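Local coordinates for protein SSD1 (Saccharomyces cerevisiae S288C, PDB 7AM1), which binds mRNA, including its untranslated regions, to repress translation, and is a member of the RNase II family without nuclease activity, at residues L380-N385 and S497-I502; H715-K720 and K838-L843. All blocks are in the same frame, centred on the assembly; numbering follows the deposited sequence.

Interaction 1. Residues L380-N385 and S497-I502; sequences LHVRNN and STVQEI
The backbone N of V382, whose side chain meets the helix segment S497-I502, is hydrogen-bonded to the hydroxyl of Y495, the first residue of helix 495-510. The bond fits the pairing of the strand: H381 and R383 bond through their backbones to strand 389-397 on one side, L380 bonds to F367 on the other, and at V382 the tyrosine hydroxyl serves that second side. Across the segments themselves the contact is entirely apolar. V382 has CG1 anti to its backbone N (chi1 167°), which leaves CG2 beside that N and aimed into the helix. This one methyl lies 3.6 Å from CG2 of V499 and 4.0 Å from CD1 of I502, whose side chain comes up tip to tip with the valine. The other methyl, CG1, meets T498 CG2 at 4.2 Å; the threonine thus offers its methyl to the strand while OG1 finds a hydrogen bond outside these two segments. The strand belongs to the mixed sheet of the RNB domain, and helix 495-510 packs on one face of it. Their axes are 9.4 Å apart at closest approach and nearly perpendicular, at 98°, so the helix meets the strand over a few residues. L380, two residues back on the same face, brings CD1 to 4.2 Å from CG1 of V499, so that the two methyls of this valine serve different strand residues; helix 544-568 adds I552 against both L380 and V499. The short beta-branched V382, T498 and V499 hold methyls close to the backbone, while the longer L380 and I502 reach across with a terminal methyl. H381, whose CB points away from the helix, uses both ring nitrogens, hydrogen-bonding through ND1 to H395 and through NE2 to E391.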
loop_
_atom_site.group_PDB
_atom_site.type_symbol
_atom_site.label_atom_id
_atom_site.label_comp_id
_atom_site.label_asym_id
_atom_site.label_seq_id
_atom_site.Cartn_x
_atom_site.Cartn_y
_atom_site.Cartn_z
ATOM N N LEU A 380 -21.912 -15.453 -7.958
ATOM C CA LEU A 380 -23.104 -14.947 -7.301
ATOM C C LEU A 380 -24.356 -15.417 -8.020
ATOM O O LEU A 380 -24.333 -15.697 -9.223
ATOM C CB LEU A 380 -23.140 -13.410 -7.297
ATOM C CG LEU A 380 -22.201 -12.609 -6.409
ATOM C CD1 LEU A 380 -22.254 -11.146 -6.835
ATOM C CD2 LEU A 380 -22.578 -12.778 -4.945
ATOM N N HIS A 381 -25.458 -15.480 -7.276
ATOM C CA HIS A 381 -26.774 -15.549 -7.886
ATOM C C HIS A 381 -27.719 -14.682 -7.070
ATOM O O HIS A 381 -27.489 -14.431 -5.884
ATOM C CB HIS A 381 -27.316 -16.984 -7.998
ATOM C CG HIS A 381 -27.834 -17.567 -6.717
ATOM N ND1 HIS A 381 -27.098 -18.438 -5.945
ATOM C CD2 HIS A 381 -29.040 -17.456 -6.110
ATOM C CE1 HIS A 381 -27.818 -18.820 -4.904
ATOM N NE2 HIS A 381 -28.999 -18.234 -4.978
ATOM N N VAL A 382 -28.755 -14.188 -7.732
ATOM C CA VAL A 382 -29.868 -13.519 -7.073
ATOM C C VAL A 382 -31.126 -14.220 -7.560
ATOM O O VAL A 382 -31.266 -14.497 -8.757
ATOM C CB VAL A 382 -29.914 -12.009 -7.373
ATOM C CG1 VAL A 382 -31.238 -11.421 -6.928
ATOM C CG2 VAL A 382 -28.768 -11.294 -6.697
ATOM N N ARG A 383 -32.021 -14.538 -6.641
ATOM C CA ARG A 383 -33.196 -15.320 -6.987
ATOM C C ARG A 383 -34.370 -14.765 -6.205
ATOM O O ARG A 383 -34.226 -14.384 -5.041
ATOM C CB ARG A 383 -32.947 -16.809 -6.695
ATOM C CG ARG A 383 -34.092 -17.759 -6.990
ATOM C CD ARG A 383 -33.625 -19.199 -6.756
ATOM N NE ARG A 383 -34.687 -20.186 -6.932
ATOM C CZ ARG A 383 -35.498 -20.605 -5.969
ATOM N NH1 ARG A 383 -35.381 -20.126 -4.737
ATOM N NH2 ARG A 383 -36.425 -21.509 -6.239
ATOM N N ASN A 384 -35.516 -14.676 -6.867
ATOM C CA ASN A 384 -36.765 -14.326 -6.209
ATOM C C ASN A 384 -37.373 -15.607 -5.656
ATOM O O ASN A 384 -37.676 -16.532 -6.416
ATOM C CB ASN A 384 -37.701 -13.630 -7.192
ATOM C CG ASN A 384 -39.017 -13.231 -6.569
ATOM O OD1 ASN A 384 -39.272 -13.503 -5.396
ATOM N ND2 ASN A 384 -39.859 -12.565 -7.353
ATOM N N ASN A 385 -37.527 -15.670 -4.331
ATOM C CA ASN A 385 -38.070 -16.859 -3.689
ATOM C C ASN A 385 -39.589 -16.929 -3.755
ATOM O O ASN A 385 -40.152 -17.993 -3.481
ATOM C CB ASN A 385 -37.629 -16.922 -2.226
ATOM C CG ASN A 385 -36.169 -17.269 -2.078
ATOM O OD1 ASN A 385 -35.591 -17.945 -2.931
ATOM N ND2 ASN A 385 -35.559 -16.805 -0.995
ATOM N N SER A 497 -28.715 -4.965 -11.997
ATOM C CA SER A 497 -29.135 -3.790 -11.243
ATOM C C SER A 497 -29.590 -4.165 -9.842
ATOM O O SER A 497 -29.387 -3.400 -8.892
ATOM C CB SER A 497 -30.258 -3.064 -11.980
ATOM O OG SER A 497 -29.850 -2.709 -13.288
ATOM N N THR A 498 -30.216 -5.332 -9.693
ATOM C CA THR A 498 -30.628 -5.774 -8.369
ATOM C C THR A 498 -29.417 -6.099 -7.508
ATOM O O THR A 498 -29.396 -5.778 -6.315
ATOM C CB THR A 498 -31.546 -6.987 -8.479
ATOM O OG1 THR A 498 -32.627 -6.673 -9.359
ATOM C CG2 THR A 498 -32.099 -7.355 -7.112
ATOM N N VAL A 499 -28.391 -6.715 -8.102
ATOM C CA VAL A 499 -27.159 -6.986 -7.370
ATOM C C VAL A 499 -26.557 -5.689 -6.854
ATOM O O VAL A 499 -26.108 -5.608 -5.703
ATOM C CB VAL A 499 -26.160 -7.749 -8.259
ATOM C CG1 VAL A 499 -24.835 -7.907 -7.542
ATOM C CG2 VAL A 499 -26.712 -9.107 -8.647
ATOM N N GLN A 500 -26.544 -4.648 -7.691
ATOM C CA GLN A 500 -26.001 -3.364 -7.262
ATOM C C GLN A 500 -26.789 -2.808 -6.084
ATOM O O GLN A 500 -26.208 -2.348 -5.097
ATOM C CB GLN A 500 -25.998 -2.370 -8.425
ATOM C CG GLN A 500 -25.692 -0.937 -8.003
ATOM C CD GLN A 500 -25.525 0.009 -9.175
ATOM O OE1 GLN A 500 -25.532 -0.406 -10.335
ATOM N NE2 GLN A 500 -25.369 1.293 -8.877
ATOM N N GLU A 501 -28.121 -2.857 -6.159
ATOM C CA GLU A 501 -28.916 -2.305 -5.069
ATOM C C GLU A 501 -28.724 -3.111 -3.792
ATOM O O GLU A 501 -28.756 -2.543 -2.694
ATOM C CB GLU A 501 -30.392 -2.243 -5.458
ATOM C CG GLU A 501 -31.294 -1.748 -4.333
ATOM C CD GLU A 501 -30.853 -0.410 -3.760
ATOM O OE1 GLU A 501 -31.080 -0.180 -2.551
ATOM O OE2 GLU A 501 -30.266 0.402 -4.507
ATOM N N ILE A 502 -28.520 -4.424 -3.907
ATOM C CA ILE A 502 -28.207 -5.225 -2.728
ATOM C C ILE A 502 -26.856 -4.815 -2.155
ATOM O O ILE A 502 -26.719 -4.582 -0.949
ATOM C CB ILE A 502 -28.241 -6.725 -3.072
ATOM C CG1 ILE A 502 -29.668 -7.164 -3.396
ATOM C CG2 ILE A 502 -27.677 -7.550 -1.916
ATOM C CD1 ILE A 502 -29.750 -8.539 -4.018
#

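Interaction 2. Residues H715-K720 and K838-L843; sequences HLLLCK and KELSDL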
loop_
_atom_site.group_PDB
_atom_site.type_symbol
_atom_site.label_atom_id
_atom_site.label_comp_id
_atom_site.label_asym_id
_atom_site.label_seq_id
_atom_site.Cartn_x
_atom_site.Cartn_y
_atom_site.Cartn_z
ATOM N N HIS A 715 4.788 2.148 -9.034
ATOM C CA HIS A 715 5.630 3.335 -9.013
ATOM C C HIS A 715 6.668 3.281 -10.118
ATOM O O HIS A 715 6.932 4.285 -10.789
ATOM C CB HIS A 715 6.304 3.448 -7.643
ATOM C CG HIS A 715 7.286 4.572 -7.534
ATOM N ND1 HIS A 715 8.611 4.434 -7.885
ATOM C CD2 HIS A 715 7.142 5.846 -7.100
ATOM C CE1 HIS A 715 9.240 5.578 -7.681
ATOM N NE2 HIS A 715 8.371 6.451 -7.204
ATOM N N LEU A 716 7.249 2.103 -10.333
ATOM C CA LEU A 716 8.264 1.933 -11.364
ATOM C C LEU A 716 7.689 2.233 -12.743
ATOM O O LEU A 716 8.256 3.023 -13.505
ATOM C CB LEU A 716 8.817 0.512 -11.285
ATOM C CG LEU A 716 9.902 0.064 -12.254
ATOM C CD1 LEU A 716 11.179 0.875 -12.020
ATOM C CD2 LEU A 716 10.161 -1.429 -12.088
ATOM N N LEU A 717 6.555 1.615 -13.077
ATOM C CA LEU A 717 5.958 1.822 -14.390
ATOM C C LEU A 717 5.423 3.237 -14.549
ATOM O O LEU A 717 5.457 3.789 -15.655
ATOM C CB LEU A 717 4.842 0.808 -14.616
ATOM C CG LEU A 717 4.180 0.791 -15.991
ATOM C CD1 LEU A 717 5.216 0.678 -17.096
ATOM C CD2 LEU A 717 3.170 -0.352 -16.064
ATOM N N LEU A 718 4.935 3.840 -13.462
ATOM C CA LEU A 718 4.445 5.213 -13.528
ATOM C C LEU A 718 5.579 6.190 -13.817
ATOM O O LEU A 718 5.407 7.140 -14.590
ATOM C CB LEU A 718 3.748 5.580 -12.219
ATOM C CG LEU A 718 3.227 7.016 -12.157
ATOM C CD1 LEU A 718 2.225 7.275 -13.266
ATOM C CD2 LEU A 718 2.617 7.297 -10.796
ATOM N N CYS A 719 6.740 5.982 -13.195
ATOM C CA CYS A 719 7.883 6.847 -13.461
ATOM C C CYS A 719 8.312 6.744 -14.918
ATOM O O CYS A 719 8.624 7.754 -15.558
ATOM C CB CYS A 719 9.039 6.483 -12.533
ATOM S SG CYS A 719 8.803 7.011 -10.838
ATOM N N LYS A 720 8.343 5.525 -15.456
ATOM C CA LYS A 720 8.641 5.334 -16.870
ATOM C C LYS A 720 7.625 6.046 -17.755
ATOM O O LYS A 720 7.987 6.630 -18.785
ATOM C CB LYS A 720 8.671 3.838 -17.168
ATOM C CG LYS A 720 8.931 3.466 -18.606
ATOM C CD LYS A 720 9.114 1.957 -18.700
ATOM C CE LYS A 720 8.607 1.392 -20.013
ATOM N NZ LYS A 720 7.873 0.113 -19.790
ATOM N N LYS A 838 1.363 0.903 -26.629
ATOM C CA LYS A 838 1.079 -0.505 -26.880
ATOM C C LYS A 838 1.304 -1.339 -25.623
ATOM O O LYS A 838 0.497 -2.219 -25.298
ATOM C CB LYS A 838 1.952 -1.011 -28.030
ATOM C CG LYS A 838 1.741 -2.476 -28.399
ATOM C CD LYS A 838 0.316 -2.743 -28.857
ATOM N N GLU A 839 2.393 -1.071 -24.900
ATOM C CA GLU A 839 2.690 -1.832 -23.692
ATOM C C GLU A 839 1.566 -1.695 -22.674
ATOM O O GLU A 839 1.069 -2.692 -22.141
ATOM C CB GLU A 839 4.018 -1.362 -23.096
ATOM C CG GLU A 839 4.503 -2.180 -21.907
ATOM C CD GLU A 839 5.825 -1.671 -21.356
ATOM O OE1 GLU A 839 5.956 -1.552 -20.120
ATOM O OE2 GLU A 839 6.734 -1.382 -22.164
ATOM N N LEU A 840 1.150 -0.458 -22.393
ATOM C CA LEU A 840 0.090 -0.236 -21.417
ATOM C C LEU A 840 -1.217 -0.872 -21.869
ATOM O O LEU A 840 -1.964 -1.422 -21.052
ATOM C CB LEU A 840 -0.095 1.261 -21.182
ATOM C CG LEU A 840 1.141 1.998 -20.659
ATOM C CD1 LEU A 840 0.798 3.445 -20.351
ATOM C CD2 LEU A 840 1.705 1.308 -19.428
ATOM N N SER A 841 -1.517 -0.792 -23.168
ATOM C CA SER A 841 -2.727 -1.412 -23.694
ATOM C C SER A 841 -2.703 -2.918 -23.464
ATOM O O SER A 841 -3.693 -3.506 -23.011
ATOM C CB SER A 841 -2.870 -1.082 -25.181
ATOM O OG SER A 841 -3.991 -1.736 -25.749
ATOM N N ASP A 842 -1.571 -3.560 -23.767
ATOM C CA ASP A 842 -1.443 -4.994 -23.531
ATOM C C ASP A 842 -1.664 -5.331 -22.062
ATOM O O ASP A 842 -2.314 -6.330 -21.735
ATOM C CB ASP A 842 -0.066 -5.478 -23.986
ATOM C CG ASP A 842 0.132 -5.359 -25.485
ATOM O OD1 ASP A 842 -0.869 -5.411 -26.232
ATOM O OD2 ASP A 842 1.295 -5.206 -25.914
ATOM N N LEU A 843 -1.128 -4.511 -21.161
ATOM C CA LEU A 843 -1.342 -4.686 -19.730
ATOM C C LEU A 843 -2.703 -4.178 -19.269
ATOM O O LEU A 843 -2.999 -4.249 -18.070
ATOM C CB LEU A 843 -0.234 -3.971 -18.954
ATOM C CG LEU A 843 1.189 -4.432 -19.277
ATOM C CD1 LEU A 843 2.223 -3.564 -18.575
ATOM C CD2 LEU A 843 1.377 -5.890 -18.897
#
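K720 and E839 both start out with CG anti to the backbone N (chi1 178° and -174°), and E839 then runs on extended while the lysine bends further out, at chi3 and chi4. Directed this way, the two chains meet tip to tip in a salt bridge, with K720 NZ 2.6 Å from E839 OE1. The same NZ is 3.0 Å from E839 OE2, which places the ammonium group before both carboxylate oxygens. Long flexible chains suit this spot, since the axes of the two helical segments are 12.7 Å apart and the lysine is exposed. Here the long helix 689-725, which leads into the C-terminal domain of DIS3L2 type, of the OB clan, whose sheet includes strand 732-741, is bridged to the short helix 834-842; the segments 715-720 and 838-842 run roughly antiparallel, at 148°. Beside the charged pair L717 forms the buried part of the contact. Its CD2 touches L840 CD2 at 4.0 Å and L843 CD1 at 4.2 Å, the latter carried by the residue just past the helix end. Its other methyl, CD1, lies 3.8 Å from E839 OE1, so the salt bridge borders directly on the leucine cluster. An alanine in place of E839 would probably leave K720 without its opposite charge and able to swing, and L717 CD1 without the carboxylate oxygen beside it. L845 also touches L717, and I832 packs against L840.

Interaction 1 closes along the chain before interaction 2 opens, and the two share no helix or strand. Their centres are 37 Å apart and their nearest atoms about 23 Å, so they do not touch. L380-N385 with S497-I502 lies within the RNB domain, toward the periphery of the chain, where a helix packs on a sheet. H715-K720 with K838-L843 lies nearer the middle and joins two helices. Each contact brings together segments more than 110 residues apart in sequence, so that parts of this RNase II-type chain distant in sequence meet once inside the RNB domain and once between helices near its middle.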